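Calcium uptake protein 2, mitochondrial (Homo sapiens, PDB 6LB7) binds calcium through an EF-hand and probably takes part in controlling calcium uptake into mitochondria. Local coordinates at residues Y26-P30 / R31-F35; L158-F162 / F163-G167; Y223-N226 / V227-K230; A258-M261 / F262-H266; V269-A272 / E273-A277. All coordinates share one frame; numbering follows the deposited sequence.

Contact 1: residues Y26-P30 / R31-F35; sequences YYMTP and RDFLF
Thr29 and Asp32 close a capping box at the start of helix 30-38, each side chain serving the other's backbone. Thr29 is the N-cap: its OG1 accepts from Asp32 N at 3.1 Å in an almost straight bond (171° at the hydrogen). In return Thr29 N donates to Asp32 OD2 at 3.0 Å, reaching that oxygen from above the carboxylate plane. A chi1 of 63° sets Thr29 OG1 between its own N and carbonyl carbon, facing the first turn. Both oxygens have a second hydrogen-bonded partner, Asp78 OD1 for Thr29 OG1 and Ser19 OG for Asp32 OD2. Main-chain bonds then carry the helix on, Phe33 N to Thr29 O at 2.9 Å and Leu34 N to Pro30 O at 3.0 Å. The apolar part fits a hydrophobic staple: Met28, just before the cap, lays CB against Asp32 CB (3.6 Å) and brings SD to Phe33 CB (4.0 Å), at the edge of the ring. Coming straight off strand 25-27, the cap is enclosed by helix 11-17, where Phe14 and Phe17 meet Met28, by Leu20 of strand 20-22 beside Thr29, and by helix 72-76, whose Phe73 meets Pro30 and Leu34.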
# COMPACT_ATOMS: atom_id res chain seq x y z
N TYR B 26 8.49 30.92 8.97
CA TYR B 26 8.68 31.22 7.56
C TYR B 26 7.47 30.78 6.76
O TYR B 26 6.74 29.85 7.14
CB TYR B 26 9.96 30.56 7.05
CG TYR B 26 11.18 31.23 7.62
CD1 TYR B 26 11.64 30.91 8.89
CD2 TYR B 26 11.84 32.23 6.91
CE1 TYR B 26 12.74 31.55 9.43
CE2 TYR B 26 12.94 32.87 7.45
CZ TYR B 26 13.38 32.53 8.71
OH TYR B 26 14.47 33.16 9.24
N TYR B 27 7.26 31.47 5.64
CA TYR B 27 6.11 31.22 4.78
C TYR B 27 6.54 31.31 3.32
O TYR B 27 7.42 32.10 2.96
CB TYR B 27 4.97 32.21 5.06
CG TYR B 27 4.43 32.10 6.48
CD1 TYR B 27 4.93 32.91 7.50
CD2 TYR B 27 3.46 31.16 6.81
CE1 TYR B 27 4.45 32.80 8.80
CE2 TYR B 27 2.96 31.06 8.09
CZ TYR B 27 3.46 31.88 9.08
OH TYR B 27 2.98 31.75 10.36
N MET B 28 5.92 30.48 2.49
CA MET B 28 6.00 30.59 1.04
C MET B 28 4.85 31.43 0.50
O MET B 28 3.73 31.37 1.01
CB MET B 28 5.93 29.20 0.41
CG MET B 28 7.13 28.34 0.62
SD MET B 28 6.72 26.72 -0.08
CE MET B 28 8.37 26.09 -0.35
N THR B 29 5.13 32.19 -0.56
CA THR B 29 4.05 32.61 -1.44
C THR B 29 3.71 31.48 -2.39
O THR B 29 4.48 30.53 -2.54
CB THR B 29 4.45 33.83 -2.26
OG1 THR B 29 5.56 33.49 -3.10
CG2 THR B 29 4.81 35.04 -1.34
N PRO B 30 2.56 31.55 -3.07
CA PRO B 30 2.27 30.54 -4.11
C PRO B 30 3.36 30.45 -5.17
O PRO B 30 3.68 29.35 -5.64
CB PRO B 30 0.93 31.01 -4.69
CG PRO B 30 0.26 31.71 -3.50
CD PRO B 30 1.40 32.41 -2.77
N ARG B 31 3.96 31.58 -5.53
CA ARG B 31 5.11 31.58 -6.44
C ARG B 31 6.25 30.75 -5.87
O ARG B 31 6.82 29.89 -6.57
CB ARG B 31 5.56 33.02 -6.71
CG ARG B 31 6.74 33.16 -7.69
CD ARG B 31 6.99 34.64 -8.00
NE ARG B 31 7.97 34.86 -9.06
CZ ARG B 31 9.28 34.81 -8.86
NH1 ARG B 31 9.75 34.54 -7.65
NH2 ARG B 31 10.12 35.02 -9.87
N ASP B 32 6.62 31.00 -4.60
CA ASP B 32 7.64 30.20 -3.93
C ASP B 32 7.33 28.71 -4.02
O ASP B 32 8.22 27.89 -4.27
CB ASP B 32 7.74 30.56 -2.44
CG ASP B 32 8.28 31.94 -2.18
OD1 ASP B 32 8.94 32.53 -3.07
OD2 ASP B 32 8.07 32.43 -1.05
N PHE B 33 6.09 28.35 -3.70
CA PHE B 33 5.69 26.95 -3.67
C PHE B 33 5.88 26.32 -5.04
O PHE B 33 6.48 25.24 -5.17
CB PHE B 33 4.24 26.82 -3.22
CG PHE B 33 3.70 25.44 -3.40
CD1 PHE B 33 4.14 24.40 -2.60
CD2 PHE B 33 2.78 25.17 -4.39
CE1 PHE B 33 3.65 23.12 -2.77
CE2 PHE B 33 2.30 23.89 -4.58
CZ PHE B 33 2.74 22.88 -3.78
N LEU B 34 5.37 26.97 -6.09
CA LEU B 34 5.51 26.43 -7.44
C LEU B 34 6.97 26.20 -7.80
O LEU B 34 7.31 25.15 -8.35
CB LEU B 34 4.86 27.38 -8.45
CG LEU B 34 3.35 27.50 -8.34
CD1 LEU B 34 2.87 28.71 -9.13
CD2 LEU B 34 2.65 26.21 -8.81
N PHE B 35 7.85 27.15 -7.46
CA PHE B 35 9.28 26.99 -7.76
C PHE B 35 9.90 25.84 -6.98
O PHE B 35 10.70 25.07 -7.53
CB PHE B 35 10.03 28.29 -7.46
CG PHE B 35 9.76 29.39 -8.45
CD1 PHE B 35 8.96 29.18 -9.56
CD2 PHE B 35 10.35 30.63 -8.30
CE1 PHE B 35 8.73 30.19 -10.48
CE2 PHE B 35 10.12 31.63 -9.21
CZ PHE B 35 9.30 31.41 -10.30

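Contact 2: residues L158-F162 / F163-G167; sequences LQMRF and FGKRG
Phe163 N and Gly164 N bond back to Gln159 O (2.8 Å) and Met160 O (3.0 Å) as helix 157-163 ends, and Gly164 then leaves helical geometry with a phi of 69°. From there a type I turn runs from Gly164 to Gly167, its closing bond, Gly167 N to Gly164 O, being weak at 3.4 Å. The side-chain contact rests on two consecutive phenylalanines. Phe162 CB stands over the centre of the Phe163 ring, 3.4 Å from the centroid and almost on the ring normal, a close CH-pi contact. The rings themselves form a T-shaped pair, the edge of Phe162 turned to the face of Phe163, with centroids 5.8 Å apart and planes at 67°. Phe163 can reach back in this way because its CG, anti to the carbonyl carbon (chi1 -43°), swings beside the backbone N, toward the helix just finished. The same turn brings Phe163 CD1 to 3.6 Å from Gln159 O. Gln159 sends its amide back, NE2 bonding to Ile154 O just before the helix. Met160 and Lys165 approach across the turn, but the lysine is poorly ordered and their modelled fit is doubtful. The helix lies between neighbours: Leu158 packs on Leu90 of helix 84-94, Phe162 meets Phe179 of helix 173-196 edge-to-face, and Phe163 rests on Lys118 of helix 118-129, its side chain about 9 Å from the bound calcium ion.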
# COMPACT_ATOMS: atom_id res chain seq x y z
N LEU B 158 -4.65 29.03 1.84
CA LEU B 158 -5.52 27.84 1.83
C LEU B 158 -6.66 27.97 2.85
O LEU B 158 -7.80 27.59 2.57
CB LEU B 158 -4.70 26.58 2.10
CG LEU B 158 -3.79 26.04 1.00
CD1 LEU B 158 -3.33 24.63 1.33
CD2 LEU B 158 -4.47 26.08 -0.39
N GLN B 159 -6.37 28.46 4.05
CA GLN B 159 -7.44 28.58 5.03
C GLN B 159 -8.51 29.57 4.55
O GLN B 159 -9.70 29.35 4.76
CB GLN B 159 -6.88 28.98 6.38
CG GLN B 159 -5.99 27.92 6.99
CD GLN B 159 -5.55 28.29 8.38
OE1 GLN B 159 -6.12 27.82 9.36
NE2 GLN B 159 -4.53 29.14 8.48
N MET B 160 -8.09 30.64 3.87
CA MET B 160 -9.04 31.56 3.24
C MET B 160 -9.88 30.87 2.17
O MET B 160 -11.11 30.97 2.17
CB MET B 160 -8.30 32.73 2.60
CG MET B 160 -7.53 33.60 3.55
SD MET B 160 -8.68 34.70 4.38
CE MET B 160 -9.86 35.00 3.06
N ARG B 161 -9.20 30.20 1.23
CA ARG B 161 -9.89 29.55 0.13
C ARG B 161 -10.88 28.50 0.63
O ARG B 161 -11.99 28.38 0.12
CB ARG B 161 -8.86 28.93 -0.80
CG ARG B 161 -9.33 27.89 -1.75
CD ARG B 161 -10.20 28.41 -2.82
NE ARG B 161 -9.86 27.96 -4.01
CZ ARG B 161 -10.56 27.26 -4.68
NH1 ARG B 161 -11.65 26.92 -4.27
NH2 ARG B 161 -10.17 26.89 -5.75
N PHE B 162 -10.50 27.76 1.68
CA PHE B 162 -11.32 26.65 2.15
C PHE B 162 -12.37 27.09 3.16
O PHE B 162 -13.50 26.58 3.13
CB PHE B 162 -10.43 25.56 2.77
CG PHE B 162 -9.51 24.86 1.78
CD1 PHE B 162 -9.82 24.82 0.42
CD2 PHE B 162 -8.33 24.25 2.21
CE1 PHE B 162 -8.98 24.19 -0.49
CE2 PHE B 162 -7.48 23.61 1.29
CZ PHE B 162 -7.80 23.58 -0.06
N PHE B 163 -12.04 28.02 4.05
CA PHE B 163 -12.90 28.30 5.20
C PHE B 163 -13.29 29.76 5.41
O PHE B 163 -14.01 30.04 6.38
CB PHE B 163 -12.23 27.78 6.48
CG PHE B 163 -11.59 26.42 6.31
CD1 PHE B 163 -10.23 26.24 6.49
CD2 PHE B 163 -12.36 25.32 5.96
CE1 PHE B 163 -9.64 24.98 6.33
CE2 PHE B 163 -11.78 24.06 5.78
CZ PHE B 163 -10.42 23.90 5.97
N GLY B 164 -12.88 30.70 4.56
CA GLY B 164 -13.12 32.11 4.83
C GLY B 164 -12.29 32.60 6.00
O GLY B 164 -11.55 31.84 6.64
N LYS B 165 -12.43 33.89 6.31
CA LYS B 165 -11.46 34.47 7.23
C LYS B 165 -11.70 34.06 8.67
O LYS B 165 -10.75 33.78 9.42
CB LYS B 165 -11.46 36.00 7.10
CG LYS B 165 -10.92 36.46 5.84
CD LYS B 165 -11.63 35.97 4.64
CE LYS B 165 -13.00 35.91 4.84
NZ LYS B 165 -13.73 35.24 3.80
N ARG B 166 -12.95 33.87 9.10
CA ARG B 166 -13.20 33.42 10.47
C ARG B 166 -13.56 31.93 10.54
O ARG B 166 -14.09 31.48 11.56
CB ARG B 166 -14.33 34.23 11.11
CG ARG B 166 -14.36 35.63 10.81
CD ARG B 166 -14.04 36.46 11.94
NE ARG B 166 -13.60 37.52 11.61
CZ ARG B 166 -12.81 38.02 12.15
NH1 ARG B 166 -12.38 37.53 13.03
NH2 ARG B 166 -12.44 38.99 11.80
N GLY B 167 -13.20 31.16 9.52
CA GLY B 167 -13.66 29.79 9.48
C GLY B 167 -15.15 29.68 9.29
O GLY B 167 -15.76 28.71 9.75

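Contact 3: residues Y223-N226 / V227-K230; sequences YWKN and VREK
Val227 lies alongside Trp224, both side chains pointing the same way, with Val227 CB 4.0 Å from Trp224 CE3 at an oblique approach to the indole. Arg228 folds back instead: a bend at chi3 (-53°) lays one face of its guanidinium over Trp224 O and Lys225 CA, the latter 3.9 Å from NH2. Glu229 takes up the charge of Lys225 one turn earlier. Lys225 NZ bridges both carboxylate oxygens, 2.6 Å from Glu229 OE1 and 2.7 Å from OE2, each through its syn lone pair, a forked salt bridge that would restrain the rotation of the carboxylate. Lys230 runs extended beside Asn226, and its NZ bonds to Asn226 OD1 at 2.7 Å from well above the amide plane. Asn226 ND2 in turn bonds to Ile297 O, so the amide links its own helix, through OD1, to helix 288-298 through ND2. An alanine here is likely to leave both Lys230 NZ and Ile297 O without these amide partners. Helix 220-230 thus turns its charged side outward, while its inner side meets three helices: Val227 packs on Ala208 of helix 204-211 and Ile297 of helix 288-298, and Tyr223 on Val314 of helix 308-320.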
# COMPACT_ATOMS: atom_id res chain seq x y z
N TYR B 223 21.82 7.36 -20.09
CA TYR B 223 20.52 7.93 -20.43
C TYR B 223 20.67 9.09 -21.39
O TYR B 223 19.99 9.16 -22.42
CB TYR B 223 19.79 8.41 -19.16
CG TYR B 223 19.71 7.38 -18.08
CD1 TYR B 223 19.66 6.02 -18.38
CD2 TYR B 223 19.70 7.76 -16.74
CE1 TYR B 223 19.60 5.06 -17.38
CE2 TYR B 223 19.62 6.82 -15.74
CZ TYR B 223 19.58 5.48 -16.05
OH TYR B 223 19.51 4.56 -15.03
N TRP B 224 21.57 10.03 -21.06
CA TRP B 224 21.71 11.24 -21.85
C TRP B 224 22.35 10.98 -23.20
O TRP B 224 22.05 11.67 -24.17
CB TRP B 224 22.51 12.28 -21.07
CG TRP B 224 21.63 13.01 -20.09
CD1 TRP B 224 21.63 12.87 -18.73
CD2 TRP B 224 20.61 13.95 -20.40
NE1 TRP B 224 20.67 13.69 -18.18
CE2 TRP B 224 20.03 14.37 -19.19
CE3 TRP B 224 20.12 14.49 -21.60
CZ2 TRP B 224 19.00 15.30 -19.13
CZ3 TRP B 224 19.09 15.42 -21.54
CH2 TRP B 224 18.55 15.82 -20.32
N LYS B 225 23.25 10.00 -23.28
CA LYS B 225 23.76 9.62 -24.60
C LYS B 225 22.62 9.14 -25.49
O LYS B 225 22.55 9.51 -26.67
CB LYS B 225 24.85 8.56 -24.46
CG LYS B 225 25.53 8.18 -25.76
CD LYS B 225 26.69 7.23 -25.54
CE LYS B 225 27.24 6.71 -26.88
NZ LYS B 225 27.53 7.81 -27.87
N ASN B 226 21.70 8.35 -24.94
CA ASN B 226 20.55 7.88 -25.71
C ASN B 226 19.65 9.03 -26.12
O ASN B 226 19.09 9.02 -27.22
CB ASN B 226 19.76 6.85 -24.92
CG ASN B 226 20.48 5.52 -24.82
OD1 ASN B 226 21.35 5.23 -25.62
ND2 ASN B 226 20.12 4.71 -23.83
N VAL B 227 19.46 10.01 -25.23
CA VAL B 227 18.64 11.17 -25.58
C VAL B 227 19.23 11.88 -26.80
O VAL B 227 18.53 12.18 -27.77
CB VAL B 227 18.51 12.14 -24.39
CG1 VAL B 227 17.83 13.43 -24.84
CG2 VAL B 227 17.74 11.51 -23.23
N ARG B 228 20.54 12.14 -26.76
CA ARG B 228 21.16 12.96 -27.80
C ARG B 228 21.22 12.24 -29.13
O ARG B 228 21.09 12.88 -30.18
CB ARG B 228 22.58 13.38 -27.38
CG ARG B 228 22.65 14.23 -26.13
CD ARG B 228 24.05 14.80 -25.95
NE ARG B 228 25.10 13.78 -26.00
CZ ARG B 228 25.63 13.19 -24.93
NH1 ARG B 228 25.23 13.51 -23.70
NH2 ARG B 228 26.58 12.27 -25.09
N GLU B 229 21.38 10.92 -29.11
CA GLU B 229 21.67 10.18 -30.33
C GLU B 229 20.51 9.34 -30.86
O GLU B 229 20.49 9.07 -32.07
CB GLU B 229 22.89 9.27 -30.10
CG GLU B 229 24.17 10.07 -29.88
CD GLU B 229 25.31 9.24 -29.34
OE1 GLU B 229 26.33 9.84 -28.91
OE2 GLU B 229 25.21 7.99 -29.33
N LYS B 230 19.55 8.94 -30.03
CA LYS B 230 18.48 8.07 -30.49
C LYS B 230 17.11 8.72 -30.52
O LYS B 230 16.17 8.11 -31.04
CB LYS B 230 18.41 6.81 -29.63
CG LYS B 230 19.72 6.07 -29.55
CD LYS B 230 19.67 4.96 -28.54
CE LYS B 230 20.94 4.12 -28.57
NZ LYS B 230 20.98 3.19 -27.40

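Contact 4: residues A258-M261 / F262-H266; sequences AMQM and FSLAH
Met259 meets Phe262 by doubling back: chi1 of -74° and chi2 of -57° bend the thioether along the helix until its methyl stands at the rim of the ring. The phenylalanine, with CG anti to its carbonyl carbon and beside the backbone N (chi1 -79°), comes back to receive it. Met259 CE and Phe262 CD2 are 4.1 Å apart, the methyl lying near the ring plane, so this is an edge contact. The ring also passes the main chain a turn earlier, Phe262 CD2 lying 3.7 Å from Ala258 O. On another side of the helix Gln260 and Leu264 run side by side, Gln260 CG to Leu264 CD1 at 4.1 Å, while Leu264 CG rests 3.3 Å from Gln260 O. Regular i to i+4 bonds underlie all this, ending with Ala265 N to Met261 O at 2.9 Å. A Schellman motif closes the helix: His266 turns to positive phi, and its N bonds to Ser263 O at 2.9 Å. Two neighbours hold the end of helix 252-264. Met259 and Phe262 pack on helix 271-282 and on Val269 before it, whereas another protein's chain supplies a polar side chain that hydrogen-bonds Gln260 OE1 and apolar ones that meet Ala258, Met261 and Phe262, which places this last turn in an interface.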
# COMPACT_ATOMS: atom_id res chain seq x y z
N ALA B 258 3.70 -5.03 -11.25
CA ALA B 258 3.60 -5.67 -12.55
C ALA B 258 4.98 -5.93 -13.14
O ALA B 258 5.25 -7.03 -13.65
CB ALA B 258 2.75 -4.81 -13.49
N MET B 259 5.89 -4.95 -13.02
CA MET B 259 7.26 -5.16 -13.51
C MET B 259 7.93 -6.33 -12.81
O MET B 259 8.64 -7.12 -13.45
CB MET B 259 8.10 -3.89 -13.32
CG MET B 259 7.77 -2.76 -14.31
SD MET B 259 7.95 -3.29 -16.03
CE MET B 259 6.27 -3.34 -16.57
N GLN B 260 7.72 -6.47 -11.50
CA GLN B 260 8.35 -7.57 -10.78
C GLN B 260 7.76 -8.90 -11.19
O GLN B 260 8.47 -9.91 -11.24
CB GLN B 260 8.20 -7.39 -9.27
CG GLN B 260 9.09 -8.33 -8.48
CD GLN B 260 8.87 -8.25 -6.98
OE1 GLN B 260 7.73 -8.30 -6.50
NE2 GLN B 260 9.96 -8.11 -6.23
N MET B 261 6.47 -8.94 -11.51
CA MET B 261 5.88 -10.21 -11.91
C MET B 261 6.42 -10.67 -13.26
O MET B 261 6.67 -11.87 -13.44
CB MET B 261 4.36 -10.11 -11.91
CG MET B 261 3.77 -10.19 -10.49
SD MET B 261 2.01 -9.87 -10.58
CE MET B 261 1.52 -9.99 -8.86
N PHE B 262 6.63 -9.75 -14.20
CA PHE B 262 7.30 -10.12 -15.45
C PHE B 262 8.71 -10.63 -15.17
O PHE B 262 9.15 -11.61 -15.77
CB PHE B 262 7.37 -8.94 -16.41
CG PHE B 262 6.11 -8.67 -17.16
CD1 PHE B 262 5.37 -9.70 -17.70
CD2 PHE B 262 5.65 -7.36 -17.32
CE1 PHE B 262 4.21 -9.45 -18.39
CE2 PHE B 262 4.48 -7.11 -18.02
CZ PHE B 262 3.76 -8.15 -18.55
N SER B 263 9.44 -9.94 -14.30
CA SER B 263 10.79 -10.38 -13.98
C SER B 263 10.78 -11.78 -13.37
O SER B 263 11.60 -12.63 -13.73
CB SER B 263 11.44 -9.38 -13.03
OG SER B 263 12.75 -9.80 -12.70
N LEU B 264 9.85 -12.04 -12.45
CA LEU B 264 9.77 -13.37 -11.85
C LEU B 264 9.38 -14.42 -12.87
O LEU B 264 9.81 -15.57 -12.78
CB LEU B 264 8.80 -13.34 -10.67
CG LEU B 264 9.28 -12.58 -9.43
CD1 LEU B 264 8.13 -12.32 -8.45
CD2 LEU B 264 10.41 -13.33 -8.75
N ALA B 265 8.58 -14.04 -13.86
CA ALA B 265 8.24 -14.94 -14.95
C ALA B 265 9.35 -15.08 -15.97
O ALA B 265 9.16 -15.81 -16.95
CB ALA B 265 6.95 -14.46 -15.64
N HIS B 266 10.49 -14.41 -15.79
CA HIS B 266 11.56 -14.38 -16.79
C HIS B 266 11.03 -13.95 -18.15
O HIS B 266 11.46 -14.44 -19.20
CB HIS B 266 12.28 -15.73 -16.88
CG HIS B 266 12.79 -16.22 -15.56
ND1 HIS B 266 12.23 -17.30 -14.90
CD2 HIS B 266 13.78 -15.76 -14.76
CE1 HIS B 266 12.86 -17.48 -13.76
NE2 HIS B 266 13.81 -16.56 -13.65

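Contact 5: residues V269-A272 / E273-A277; sequences VRLA and EFKRA
Arg270 and Glu273 make the N-terminal cap of helix 271-282: Glu273, three residues on, turns its carboxylate back to the main chain of Arg270 at the N-cap. Arg270 N donates to Glu273 OE2 at 2.9 Å, on the anti side of the carboxylate, in a rather bent bond (136° at the hydrogen). The bend of Glu273 at chi2 (72°) curls the acid back for this bond, and OE2 also comes within 3.3 Å of Arg270 CB. Just outside it, Val269 and Phe274 fit a hydrophobic staple across the cap, Val269 CG1 to Phe274 CB at 4.2 Å. Phe274 N bonds to Arg270 O at 2.9 Å, starting the helical ladder. One turn along, Leu271 CD1 presses on the aliphatic shaft of extended Lys275, a tight carbon contact. The second shell steadies the cap: Glu273 OE1 forms a salt bridge with Arg267 NH2, so the carboxylate is held at both oxygens. An alanine in place of Glu273 would probably leave Arg270 N without its side-chain acceptor and Arg267 without this opposite charge. Val269 pairs its backbone with Leu306, consistent with the short link between the loops of paired EF-hands, while Phe274 meets Phe255 of helix 252-264 edge-to-face and Leu271 packs on Leu291 of helix 288-298. Arg276 reaches an acidic side chain of another protein's chain through NH2, and within the helix Arg276 CB lies 3.7 Å from Ala272 O.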
# COMPACT_ATOMS: atom_id res chain seq x y z
N VAL B 269 10.60 -7.36 -20.72
CA VAL B 269 9.60 -6.31 -20.81
C VAL B 269 9.82 -5.61 -22.15
O VAL B 269 10.57 -4.64 -22.27
CB VAL B 269 9.68 -5.34 -19.64
CG1 VAL B 269 8.57 -4.31 -19.75
CG2 VAL B 269 9.55 -6.12 -18.36
N ARG B 270 9.16 -6.12 -23.18
CA ARG B 270 9.12 -5.41 -24.44
C ARG B 270 7.90 -4.51 -24.45
O ARG B 270 7.16 -4.40 -23.47
CB ARG B 270 9.09 -6.37 -25.63
CG ARG B 270 10.40 -7.06 -25.88
CD ARG B 270 10.29 -7.96 -27.10
NE ARG B 270 10.97 -9.21 -26.83
CZ ARG B 270 12.29 -9.36 -26.87
NH1 ARG B 270 13.09 -8.35 -27.18
NH2 ARG B 270 12.82 -10.55 -26.60
N LEU B 271 7.67 -3.91 -25.60
CA LEU B 271 6.66 -2.87 -25.63
C LEU B 271 5.28 -3.43 -25.28
O LEU B 271 4.53 -2.81 -24.52
CB LEU B 271 6.70 -2.19 -27.00
CG LEU B 271 5.86 -1.05 -27.37
CD1 LEU B 271 4.56 -1.50 -27.50
CD2 LEU B 271 5.88 0.07 -26.39
N ALA B 272 4.95 -4.65 -25.74
CA ALA B 272 3.66 -5.25 -25.39
C ALA B 272 3.54 -5.50 -23.89
O ALA B 272 2.45 -5.35 -23.32
CB ALA B 272 3.45 -6.55 -26.16
N GLU B 273 4.62 -5.92 -23.23
CA GLU B 273 4.56 -6.10 -21.78
C GLU B 273 4.38 -4.76 -21.09
O GLU B 273 3.56 -4.62 -20.16
CB GLU B 273 5.83 -6.78 -21.26
CG GLU B 273 5.89 -8.28 -21.54
CD GLU B 273 6.12 -8.58 -23.00
OE1 GLU B 273 5.56 -9.58 -23.49
OE2 GLU B 273 6.85 -7.80 -23.66
N PHE B 274 5.14 -3.76 -21.52
CA PHE B 274 5.03 -2.43 -20.92
C PHE B 274 3.61 -1.91 -21.04
O PHE B 274 3.02 -1.47 -20.04
CB PHE B 274 6.03 -1.50 -21.62
CG PHE B 274 6.23 -0.17 -20.93
CD1 PHE B 274 7.19 -0.02 -19.95
CD2 PHE B 274 5.45 0.91 -21.27
CE1 PHE B 274 7.38 1.22 -19.32
CE2 PHE B 274 5.64 2.15 -20.65
CZ PHE B 274 6.59 2.30 -19.69
N LYS B 275 3.03 -2.02 -22.24
CA LYS B 275 1.66 -1.58 -22.47
C LYS B 275 0.69 -2.24 -21.52
O LYS B 275 -0.18 -1.58 -20.93
CB LYS B 275 1.27 -1.86 -23.93
CG LYS B 275 1.83 -0.88 -24.95
CD LYS B 275 1.30 -1.21 -26.35
CE LYS B 275 1.45 -0.03 -27.30
NZ LYS B 275 1.03 -0.39 -28.70
N ARG B 276 0.80 -3.57 -21.36
CA ARG B 276 -0.20 -4.21 -20.51
C ARG B 276 0.02 -3.85 -19.04
O ARG B 276 -0.93 -3.54 -18.30
CB ARG B 276 -0.14 -5.73 -20.70
CG ARG B 276 -1.16 -6.53 -19.94
CD ARG B 276 -2.31 -6.95 -20.76
NE ARG B 276 -3.02 -7.91 -20.20
CZ ARG B 276 -2.84 -9.09 -20.40
NH1 ARG B 276 -1.97 -9.47 -21.17
NH2 ARG B 276 -3.53 -9.88 -19.83
N ALA B 277 1.25 -3.69 -18.57
CA ALA B 277 1.46 -3.20 -17.21
C ALA B 277 0.92 -1.78 -17.01
O ALA B 277 0.41 -1.45 -15.94
CB ALA B 277 2.94 -3.21 -16.89

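The contacts follow one another along the chain, none nested in another. Contacts 1 and 2 lie in one half, their centres about 18 Å apart, contact 2 being the nearer to the calcium-bearing loop. Contacts 2 and 5, about 46 Å apart between centres, sit on opposite sides of the chain's centre. Contact 3 stands about 22 Å, centre to centre, from contact 5, though both reach helix 288-298. Contacts 4 and 5 touch: helices 252-264 and 271-282 are consecutive, and Met259 CE lies 3.3 Å from Ala277 CB. As one ends and the other starts a helix, together they frame a helix-loop-helix, consistent with an EF-hand-like unit, that another protein's chain contacts.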